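PDB 6XZ6: GARP domain-containing protein, which acts as a receptor of African trypanosomes for the complement regulator factor H, probably helping the parasite's transmission to tsetse flies. Local coordinates for residues 14-19 / 156-161; 8-13 / 129-134; 67-72 / 210-215. All blocks are in the same frame, centred on the assembly; numbering follows the deposited sequence.

Interaction 1. Residues 14-19 / 156-161; sequences KALCEV and HNLRGL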
loop_
_atom_site.group_PDB
_atom_site.type_symbol
_atom_site.label_atom_id
_atom_site.label_comp_id
_atom_site.label_asym_id
_atom_site.label_seq_id
_atom_site.Cartn_x
_atom_site.Cartn_y
_atom_site.Cartn_z
ATOM N N LYS A 14 -4.071 -17.796 -10.944
ATOM C CA LYS A 14 -2.802 -17.090 -11.017
ATOM C C LYS A 14 -3.021 -15.587 -10.794
ATOM O O LYS A 14 -2.261 -14.983 -10.058
ATOM C CB LYS A 14 -2.152 -17.332 -12.389
ATOM C CG LYS A 14 -1.284 -18.588 -12.493
ATOM C CD LYS A 14 -0.900 -18.842 -13.918
ATOM C CE LYS A 14 0.211 -19.847 -14.083
ATOM N NZ LYS A 14 0.579 -20.038 -15.525
ATOM N N ALA A 15 -4.072 -14.991 -11.407
ATOM C CA ALA A 15 -4.437 -13.571 -11.277
ATOM C C ALA A 15 -4.838 -13.212 -9.858
ATOM O O ALA A 15 -4.432 -12.165 -9.382
ATOM C CB ALA A 15 -5.547 -13.229 -12.229
ATOM N N LEU A 16 -5.597 -14.083 -9.167
ATOM C CA LEU A 16 -5.990 -13.944 -7.751
ATOM C C LEU A 16 -4.753 -13.976 -6.850
ATOM O O LEU A 16 -4.633 -13.188 -5.928
ATOM C CB LEU A 16 -6.952 -15.091 -7.331
ATOM C CG LEU A 16 -8.386 -15.103 -7.909
ATOM C CD1 LEU A 16 -9.141 -16.273 -7.386
ATOM C CD2 LEU A 16 -9.149 -13.858 -7.520
ATOM N N CYS A 17 -3.838 -14.875 -7.148
ATOM C CA CYS A 17 -2.565 -15.114 -6.467
ATOM C C CYS A 17 -1.623 -13.880 -6.573
ATOM O O CYS A 17 -1.057 -13.464 -5.569
ATOM C CB CYS A 17 -1.930 -16.385 -7.042
ATOM S SG CYS A 17 -0.544 -17.062 -6.099
ATOM N N GLU A 18 -1.514 -13.271 -7.766
ATOM C CA GLU A 18 -0.712 -12.079 -8.041
ATOM C C GLU A 18 -1.246 -10.904 -7.242
ATOM O O GLU A 18 -0.474 -10.242 -6.573
ATOM C CB GLU A 18 -0.707 -11.786 -9.562
ATOM C CG GLU A 18 0.237 -10.692 -10.040
ATOM C CD GLU A 18 0.253 -10.339 -11.522
ATOM O OE1 GLU A 18 -0.667 -10.749 -12.275
ATOM O OE2 GLU A 18 1.200 -9.625 -11.926
ATOM N N VAL A 19 -2.570 -10.662 -7.280
ATOM C CA VAL A 19 -3.238 -9.593 -6.538
ATOM C C VAL A 19 -3.112 -9.784 -5.027
ATOM O O VAL A 19 -2.806 -8.815 -4.331
ATOM C CB VAL A 19 -4.711 -9.385 -6.968
ATOM C CG1 VAL A 19 -5.418 -8.490 -5.994
ATOM C CG2 VAL A 19 -4.821 -8.805 -8.369
ATOM N N HIS A 156 -5.833 -4.937 -14.085
ATOM C CA HIS A 156 -6.307 -5.053 -15.463
ATOM C C HIS A 156 -6.324 -6.514 -15.884
ATOM O O HIS A 156 -7.202 -6.910 -16.629
ATOM C CB HIS A 156 -5.405 -4.257 -16.427
ATOM C CG HIS A 156 -5.724 -2.801 -16.480
ATOM N ND1 HIS A 156 -4.806 -1.854 -16.089
ATOM C CD2 HIS A 156 -6.846 -2.172 -16.907
ATOM C CE1 HIS A 156 -5.406 -0.683 -16.249
ATOM N NE2 HIS A 156 -6.627 -0.826 -16.757
ATOM N N ASN A 157 -5.336 -7.318 -15.433
ATOM C CA ASN A 157 -5.274 -8.733 -15.738
ATOM C C ASN A 157 -6.450 -9.442 -15.116
ATOM O O ASN A 157 -7.106 -10.204 -15.811
ATOM C CB ASN A 157 -3.939 -9.349 -15.321
ATOM C CG ASN A 157 -3.815 -10.772 -15.772
ATOM O OD1 ASN A 157 -3.847 -11.083 -16.981
ATOM N ND2 ASN A 157 -3.697 -11.682 -14.811
ATOM N N LEU A 158 -6.789 -9.126 -13.861
ATOM C CA LEU A 158 -7.934 -9.713 -13.167
ATOM C C LEU A 158 -9.274 -9.338 -13.838
ATOM O O LEU A 158 -10.125 -10.189 -14.041
ATOM C CB LEU A 158 -7.931 -9.294 -11.692
ATOM C CG LEU A 158 -9.040 -9.876 -10.829
ATOM C CD1 LEU A 158 -8.677 -11.290 -10.366
ATOM C CD2 LEU A 158 -9.379 -8.933 -9.678
ATOM N N ARG A 159 -9.416 -8.087 -14.206
ATOM C CA ARG A 159 -10.573 -7.504 -14.837
ATOM C C ARG A 159 -10.845 -8.128 -16.256
ATOM O O ARG A 159 -12.020 -8.181 -16.704
ATOM C CB ARG A 159 -10.389 -5.963 -14.827
ATOM C CG ARG A 159 -11.510 -5.138 -15.437
ATOM C CD ARG A 159 -11.306 -4.927 -16.927
ATOM N NE ARG A 159 -12.224 -3.913 -17.414
ATOM C CZ ARG A 159 -12.627 -3.792 -18.670
ATOM N NH1 ARG A 159 -12.196 -4.637 -19.595
ATOM N NH2 ARG A 159 -13.498 -2.852 -19.002
ATOM N N GLY A 160 -9.775 -8.592 -16.918
ATOM C CA GLY A 160 -9.838 -9.206 -18.248
ATOM C C GLY A 160 -10.221 -10.669 -18.200
ATOM O O GLY A 160 -10.783 -11.200 -19.153
ATOM N N LEU A 161 -9.955 -11.313 -17.060
ATOM C CA LEU A 161 -10.254 -12.719 -16.777
ATOM C C LEU A 161 -11.595 -12.949 -16.094
ATOM O O LEU A 161 -12.174 -14.018 -16.274
ATOM C CB LEU A 161 -9.114 -13.318 -15.915
ATOM C CG LEU A 161 -7.747 -13.394 -16.598
ATOM C CD1 LEU A 161 -6.692 -13.695 -15.603
ATOM C CD2 LEU A 161 -7.709 -14.428 -17.704
#
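In the helical bundle of this GARP-family receptor, Ala15 and Leu16 of helix 4-61 pack against Asn157, Leu158 and Leu161 on the closing turns of helix 148-161. The two segments run nearly antiparallel, with 153° between their directions, and their axes approach to 9.4 Å. Alanine suits the meeting point: CA of Ala15 lies 5.5 Å from CA of Leu158, and its single methyl lets the two backbones come this close. That CB touches three side chains. It lies 3.5 Å from ND2 of Asn157 and 3.6 Å from CD1 of Leu161, with CD1 of Leu158 slightly farther off.

Leu16 starts out pointing away from the partner helix. Its CG stands anti to the carbonyl carbon (chi1 -70°), and the branch beyond it returns far enough for CD2 to meet CD1 of Leu158 at 3.9 Å. The two leucines cross obliquely, methyl against methyl. Both also lean on Phe115 of helix 67-125, while Leu158 reaches Tyr170 of helix 165-208, so this side of the contact runs on into the bundle core.

At the more exposed edge, the contact becomes polar. Glu18 and Asn157 cross at about a right angle, with carboxylate and amide planes 63° apart; Glu18 OE1 and Asn157 ND2 are 4.1 Å from each other, neighbours and not a bonded pair. The carboxylate instead uses OE2 in a salt bridge with Arg153, one turn before Asn157, which joins the same two helices. Cys17, on another side of helix 4-61, is tied by its disulfide to Cys138, just after helix 129-137. Between the two segments the chemistry is mostly apolar, with the Asn157 amide and the Glu18 carboxylate at one edge, and carries little directional force, so shape sets the fit.

Interaction 2. Residues 8-13 / 129-134; sequences AELEQT and ETIKQL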
loop_
_atom_site.group_PDB
_atom_site.type_symbol
_atom_site.label_atom_id
_atom_site.label_comp_id
_atom_site.label_asym_id
_atom_site.label_seq_id
_atom_site.Cartn_x
_atom_site.Cartn_y
_atom_site.Cartn_z
ATOM N N ALA A 8 -8.543 -21.690 -18.307
ATOM C CA ALA A 8 -9.259 -20.506 -17.838
ATOM C C ALA A 8 -9.112 -20.379 -16.323
ATOM O O ALA A 8 -8.638 -19.350 -15.823
ATOM C CB ALA A 8 -10.734 -20.624 -18.193
ATOM N N GLU A 9 -9.473 -21.444 -15.600
ATOM C CA GLU A 9 -9.403 -21.493 -14.159
ATOM C C GLU A 9 -7.974 -21.355 -13.629
ATOM O O GLU A 9 -7.770 -20.788 -12.561
ATOM C CB GLU A 9 -10.106 -22.756 -13.648
ATOM C CG GLU A 9 -10.233 -22.771 -12.125
ATOM C CD GLU A 9 -10.789 -24.019 -11.480
ATOM O OE1 GLU A 9 -10.676 -24.107 -10.237
ATOM O OE2 GLU A 9 -11.320 -24.899 -12.201
ATOM N N LEU A 10 -6.978 -21.853 -14.376
ATOM C CA LEU A 10 -5.560 -21.735 -13.962
ATOM C C LEU A 10 -5.079 -20.295 -14.170
ATOM O O LEU A 10 -4.389 -19.756 -13.307
ATOM C CB LEU A 10 -4.662 -22.752 -14.693
ATOM C CG LEU A 10 -3.176 -22.822 -14.329
ATOM C CD1 LEU A 10 -2.930 -22.865 -12.764
ATOM C CD2 LEU A 10 -2.560 -23.982 -14.975
ATOM N N GLU A 11 -5.496 -19.657 -15.286
ATOM C CA GLU A 11 -5.195 -18.251 -15.593
ATOM C C GLU A 11 -5.825 -17.355 -14.545
ATOM O O GLU A 11 -5.153 -16.446 -14.056
ATOM C CB GLU A 11 -5.629 -17.851 -17.029
ATOM C CG GLU A 11 -4.561 -18.103 -18.089
ATOM C CD GLU A 11 -3.096 -17.938 -17.676
ATOM O OE1 GLU A 11 -2.380 -18.968 -17.601
ATOM O OE2 GLU A 11 -2.670 -16.787 -17.411
ATOM N N GLN A 12 -7.087 -17.665 -14.150
ATOM C CA GLN A 12 -7.852 -16.948 -13.109
ATOM C C GLN A 12 -7.240 -17.105 -11.725
ATOM O O GLN A 12 -7.246 -16.145 -10.973
ATOM C CB GLN A 12 -9.316 -17.424 -13.047
ATOM C CG GLN A 12 -10.191 -17.001 -14.220
ATOM C CD GLN A 12 -11.479 -17.780 -14.278
ATOM O OE1 GLN A 12 -11.912 -18.460 -13.326
ATOM N NE2 GLN A 12 -12.114 -17.691 -15.410
ATOM N N THR A 13 -6.790 -18.321 -11.358
ATOM C CA THR A 13 -6.226 -18.606 -10.028
ATOM C C THR A 13 -4.885 -17.866 -9.859
ATOM O O THR A 13 -4.632 -17.328 -8.793
ATOM C CB THR A 13 -6.177 -20.128 -9.759
ATOM O OG1 THR A 13 -7.489 -20.644 -9.921
ATOM C CG2 THR A 13 -5.702 -20.469 -8.346
ATOM N N GLU A 129 -5.285 -30.657 -9.889
ATOM C CA GLU A 129 -4.402 -30.743 -8.743
ATOM C C GLU A 129 -3.314 -29.642 -8.870
ATOM O O GLU A 129 -2.755 -29.222 -7.853
ATOM C CB GLU A 129 -3.897 -32.184 -8.604
ATOM C CG GLU A 129 -3.521 -32.657 -7.210
ATOM C CD GLU A 129 -4.408 -32.325 -6.029
ATOM O OE1 GLU A 129 -3.961 -31.551 -5.147
ATOM O OE2 GLU A 129 -5.563 -32.813 -6.012
ATOM N N THR A 130 -3.091 -29.118 -10.108
ATOM C CA THR A 130 -2.191 -27.994 -10.431
ATOM C C THR A 130 -2.789 -26.688 -9.857
ATOM O O THR A 130 -2.096 -25.939 -9.174
ATOM C CB THR A 130 -2.035 -27.869 -11.949
ATOM O OG1 THR A 130 -1.534 -29.088 -12.473
ATOM C CG2 THR A 130 -1.138 -26.709 -12.363
ATOM N N ILE A 131 -4.080 -26.428 -10.141
ATOM C CA ILE A 131 -4.845 -25.274 -9.637
ATOM C C ILE A 131 -4.891 -25.290 -8.090
ATOM O O ILE A 131 -4.607 -24.264 -7.481
ATOM C CB ILE A 131 -6.260 -25.213 -10.292
ATOM C CG1 ILE A 131 -6.147 -25.096 -11.836
ATOM C CG2 ILE A 131 -7.113 -24.080 -9.695
ATOM C CD1 ILE A 131 -7.383 -25.546 -12.647
ATOM N N LYS A 132 -5.197 -26.457 -7.465
ATOM C CA LYS A 132 -5.240 -26.644 -6.000
ATOM C C LYS A 132 -3.848 -26.423 -5.421
ATOM O O LYS A 132 -3.739 -25.858 -4.325
ATOM C CB LYS A 132 -5.681 -28.061 -5.614
ATOM C CG LYS A 132 -7.154 -28.324 -5.653
ATOM C CD LYS A 132 -7.405 -29.751 -5.166
ATOM C CE LYS A 132 -8.840 -30.181 -5.394
ATOM N NZ LYS A 132 -8.949 -31.660 -5.533
ATOM N N GLN A 133 -2.784 -26.862 -6.167
ATOM C CA GLN A 133 -1.398 -26.711 -5.707
ATOM C C GLN A 133 -0.934 -25.267 -5.732
ATOM O O GLN A 133 -0.260 -24.842 -4.792
ATOM C CB GLN A 133 -0.442 -27.586 -6.500
ATOM C CG GLN A 133 0.964 -27.572 -5.954
ATOM C CD GLN A 133 1.929 -28.064 -6.958
ATOM O OE1 GLN A 133 2.254 -27.390 -7.936
ATOM N NE2 GLN A 133 2.388 -29.257 -6.738
ATOM N N LEU A 134 -1.293 -24.517 -6.800
ATOM C CA LEU A 134 -0.937 -23.105 -6.956
ATOM C C LEU A 134 -1.565 -22.259 -5.844
ATOM O O LEU A 134 -0.859 -21.465 -5.228
ATOM C CB LEU A 134 -1.310 -22.587 -8.358
ATOM C CG LEU A 134 -1.390 -21.069 -8.516
ATOM C CD1 LEU A 134 -0.032 -20.445 -8.662
ATOM C CD2 LEU A 134 -2.243 -20.695 -9.683
#
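Leu10 and Ile131 mark the register of two almost parallel helical segments: their CA atoms are 5.6 Å apart, the axes approach to 9.8 Å, and the directions differ by only 5°. Ile131, turned toward helix 4-61, inserts both of its branches. Its CG2 meets Thr13 OG1 at 3.5 Å and also touches Glu9 OE1. On the other branch, CG1 lies 4.0 Å from Leu10 CB, and CD1 lies along the Glu9 chain from CB to the carboxylate. A beta-branched residue can thus cover three neighbours at once.

One turn on, CD2 of Leu134 touches both Thr13 CG2, at 3.7 Å, and Leu10 CD1. Threonine works here because its hydroxyl is satisfied within its own helix: OG1 gives a hydrogen bond of 2.7 Å to Glu9 O, which also accepts the backbone N-H of Thr13 from the opposite face of the carbonyl plane. The methyl CG2 is then turned to the leucine.

Glu9 is extended past Ile131, its CG anti to the backbone N (chi1 -172°). Its OE1 accepts a hydrogen bond from Gly127 N and forms a salt bridge with Arg16 of the factor H chain, while Gln12 bonds to that chain as well. Such side-by-side packing of helices is typical of helical bundles, and here it borders the ligand-binding surface, with Ile131 packed against a glutamate that forms a salt bridge with factor H.

Interaction 3. Residues 67-72 / 210-215; sequences SEQQQA and AQFPEI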
loop_
_atom_site.group_PDB
_atom_site.type_symbol
_atom_site.label_atom_id
_atom_site.label_comp_id
_atom_site.label_asym_id
_atom_site.label_seq_id
_atom_site.Cartn_x
_atom_site.Cartn_y
_atom_site.Cartn_z
ATOM N N SER A 67 34.020 43.320 11.823
ATOM C CA SER A 67 33.091 43.191 10.697
ATOM C C SER A 67 33.112 41.798 10.070
ATOM O O SER A 67 32.070 41.320 9.618
ATOM C CB SER A 67 33.340 44.271 9.656
ATOM O OG SER A 67 32.929 45.525 10.172
ATOM N N GLU A 68 34.281 41.128 10.089
ATOM C CA GLU A 68 34.447 39.766 9.562
ATOM C C GLU A 68 34.228 38.680 10.659
ATOM O O GLU A 68 34.696 37.538 10.538
ATOM C CB GLU A 68 35.798 39.623 8.826
ATOM C CG GLU A 68 35.898 40.459 7.555
ATOM C CD GLU A 68 35.073 39.977 6.373
ATOM O OE1 GLU A 68 35.672 39.411 5.431
ATOM O OE2 GLU A 68 33.834 40.169 6.382
ATOM N N GLN A 69 33.484 39.072 11.718
ATOM C CA GLN A 69 33.071 38.291 12.886
ATOM C C GLN A 69 31.564 38.450 13.069
ATOM O O GLN A 69 30.902 37.519 13.522
ATOM C CB GLN A 69 33.789 38.777 14.156
ATOM C CG GLN A 69 35.108 38.070 14.424
ATOM C CD GLN A 69 35.511 38.124 15.877
ATOM O OE1 GLN A 69 35.471 39.180 16.533
ATOM N NE2 GLN A 69 35.924 36.973 16.403
ATOM N N GLN A 70 31.039 39.651 12.742
ATOM C CA GLN A 70 29.626 40.013 12.801
ATOM C C GLN A 70 28.881 39.466 11.577
ATOM O O GLN A 70 27.699 39.141 11.666
ATOM C CB GLN A 70 29.466 41.530 12.910
ATOM C CG GLN A 70 29.667 42.053 14.327
ATOM C CD GLN A 70 29.065 43.419 14.554
ATOM O OE1 GLN A 70 28.439 44.020 13.667
ATOM N NE2 GLN A 70 29.243 43.934 15.765
ATOM N N GLN A 71 29.591 39.341 10.451
ATOM C CA GLN A 71 29.079 38.756 9.215
ATOM C C GLN A 71 28.860 37.239 9.429
ATOM O O GLN A 71 27.938 36.669 8.847
ATOM C CB GLN A 71 30.075 39.000 8.059
ATOM C CG GLN A 71 29.511 38.722 6.656
ATOM C CD GLN A 71 28.282 39.551 6.330
ATOM O OE1 GLN A 71 28.348 40.776 6.151
ATOM N NE2 GLN A 71 27.131 38.894 6.251
ATOM N N ALA A 72 29.709 36.606 10.271
ATOM C CA ALA A 72 29.638 35.192 10.629
ATOM C C ALA A 72 28.347 34.883 11.396
ATOM O O ALA A 72 27.645 33.943 11.025
ATOM C CB ALA A 72 30.859 34.796 11.452
ATOM N N ALA A 210 32.253 28.225 14.615
ATOM C CA ALA A 210 33.450 27.520 15.070
ATOM C C ALA A 210 34.490 28.443 15.719
ATOM O O ALA A 210 35.160 28.038 16.676
ATOM C CB ALA A 210 34.066 26.748 13.915
ATOM N N GLN A 211 34.590 29.689 15.223
ATOM C CA GLN A 211 35.541 30.691 15.707
ATOM C C GLN A 211 35.229 31.249 17.108
ATOM O O GLN A 211 36.140 31.766 17.754
ATOM C CB GLN A 211 35.692 31.832 14.679
ATOM C CG GLN A 211 34.461 32.710 14.490
ATOM C CD GLN A 211 34.600 33.647 13.314
ATOM O OE1 GLN A 211 35.047 34.801 13.428
ATOM N NE2 GLN A 211 34.233 33.158 12.142
ATOM N N PHE A 212 33.966 31.148 17.576
ATOM C CA PHE A 212 33.512 31.707 18.859
ATOM C C PHE A 212 33.499 30.713 20.058
ATOM O O PHE A 212 33.560 29.501 19.836
ATOM C CB PHE A 212 32.127 32.355 18.687
ATOM C CG PHE A 212 31.980 33.265 17.490
ATOM C CD1 PHE A 212 32.502 34.557 17.504
ATOM C CD2 PHE A 212 31.300 32.840 16.356
ATOM C CE1 PHE A 212 32.345 35.404 16.402
ATOM C CE2 PHE A 212 31.131 33.692 15.262
ATOM C CZ PHE A 212 31.656 34.965 15.290
ATOM N N PRO A 213 33.410 31.194 21.334
ATOM C CA PRO A 213 33.379 30.253 22.467
ATOM C C PRO A 213 32.005 29.602 22.675
ATOM O O PRO A 213 30.974 30.261 22.490
ATOM C CB PRO A 213 33.739 31.137 23.675
ATOM C CG PRO A 213 34.031 32.504 23.133
ATOM C CD PRO A 213 33.353 32.589 21.821
ATOM N N GLU A 214 31.992 28.324 23.109
ATOM C CA GLU A 214 30.771 27.559 23.423
ATOM C C GLU A 214 30.154 28.083 24.756
ATOM O O GLU A 214 30.851 28.765 25.514
ATOM C CB GLU A 214 31.096 26.047 23.550
ATOM C CG GLU A 214 31.653 25.393 22.288
ATOM C CD GLU A 214 32.038 23.922 22.326
ATOM O OE1 GLU A 214 32.408 23.413 23.409
ATOM O OE2 GLU A 214 31.989 23.280 21.252
ATOM N N ILE A 215 28.872 27.767 25.057
ATOM C CA ILE A 215 28.291 28.195 26.344
ATOM C C ILE A 215 28.209 27.005 27.327
ATOM O O ILE A 215 28.922 26.007 27.183
ATOM C CB ILE A 215 26.954 28.997 26.258
ATOM C CG1 ILE A 215 25.745 28.098 25.912
ATOM C CG2 ILE A 215 27.062 30.196 25.315
ATOM C CD1 ILE A 215 24.765 27.885 27.084
#
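Phe212 and Ala72 form the close-packed part of this contact. The phenyl ring meets helix 67-125 with its edge: CZ comes to 3.9 Å from Ala72 CB, and the backbone Gln69 O also lies at that edge, both near the ring plane. An aromatic residue fits here because its flat ring can set an edge against the Ala72 methyl while offering a face to an aliphatic chain, and alanine is small enough to let that edge approach. One ring face is covered from within the same segment, since Gln211 CG sits 3.5 Å above the plane, over the ring centre. The Gln211 chain takes the crowded position, with CG between the backbone N and the carbonyl carbon (chi1 68°), and from there runs extended toward the helix.

The setting is the end of the elongated bundle remote from the factor H site, where the chain leaves helix 165-208 and its C-terminal tail passes the first turns of helix 67-125. Arg57 of helix 4-61 also takes part, giving a hydrogen bond to Phe212 O.

Around the buried ring the contact becomes looser and more polar. Gln211, exposed to solvent, brings OE1 to 3.4 Å from Gln69 CG, and its NE2 lies 3.8 Å from Ala72 CB. The two glutamine side chains pass at a slant, their amide planes 33° apart, and Gln69 NE2 remains 3.8 Å from Gln211 OE1, a contact without a bond. Gln69 OE1 turns back to a weak hydrogen bond with Thr66 N, while NE2 reaches Phe212 CE1 at 3.9 Å.

In the fold
From the N terminus, helix 4-61 supplies first 8-13 and then 14-19, and helix 67-125 begins with 67-72; their partners follow in the same order, 129-134, 156-161 and 210-215. Every pair of contacts therefore crosses and none nests. Interaction 2 closes a loop of 115 residues, interaction 1 one of 136 and interaction 3 one of 137. Interactions 1 and 2 adjoin, their centres 12 Å apart, and tie two short successive helices to the start of helix 4-61, with Leu161 touching Glu11 and Leu134 touching Lys14. Interaction 3, centred about 65 Å from interaction 1, joins the C-terminal tail to helix 67-125 at the bundle's other end.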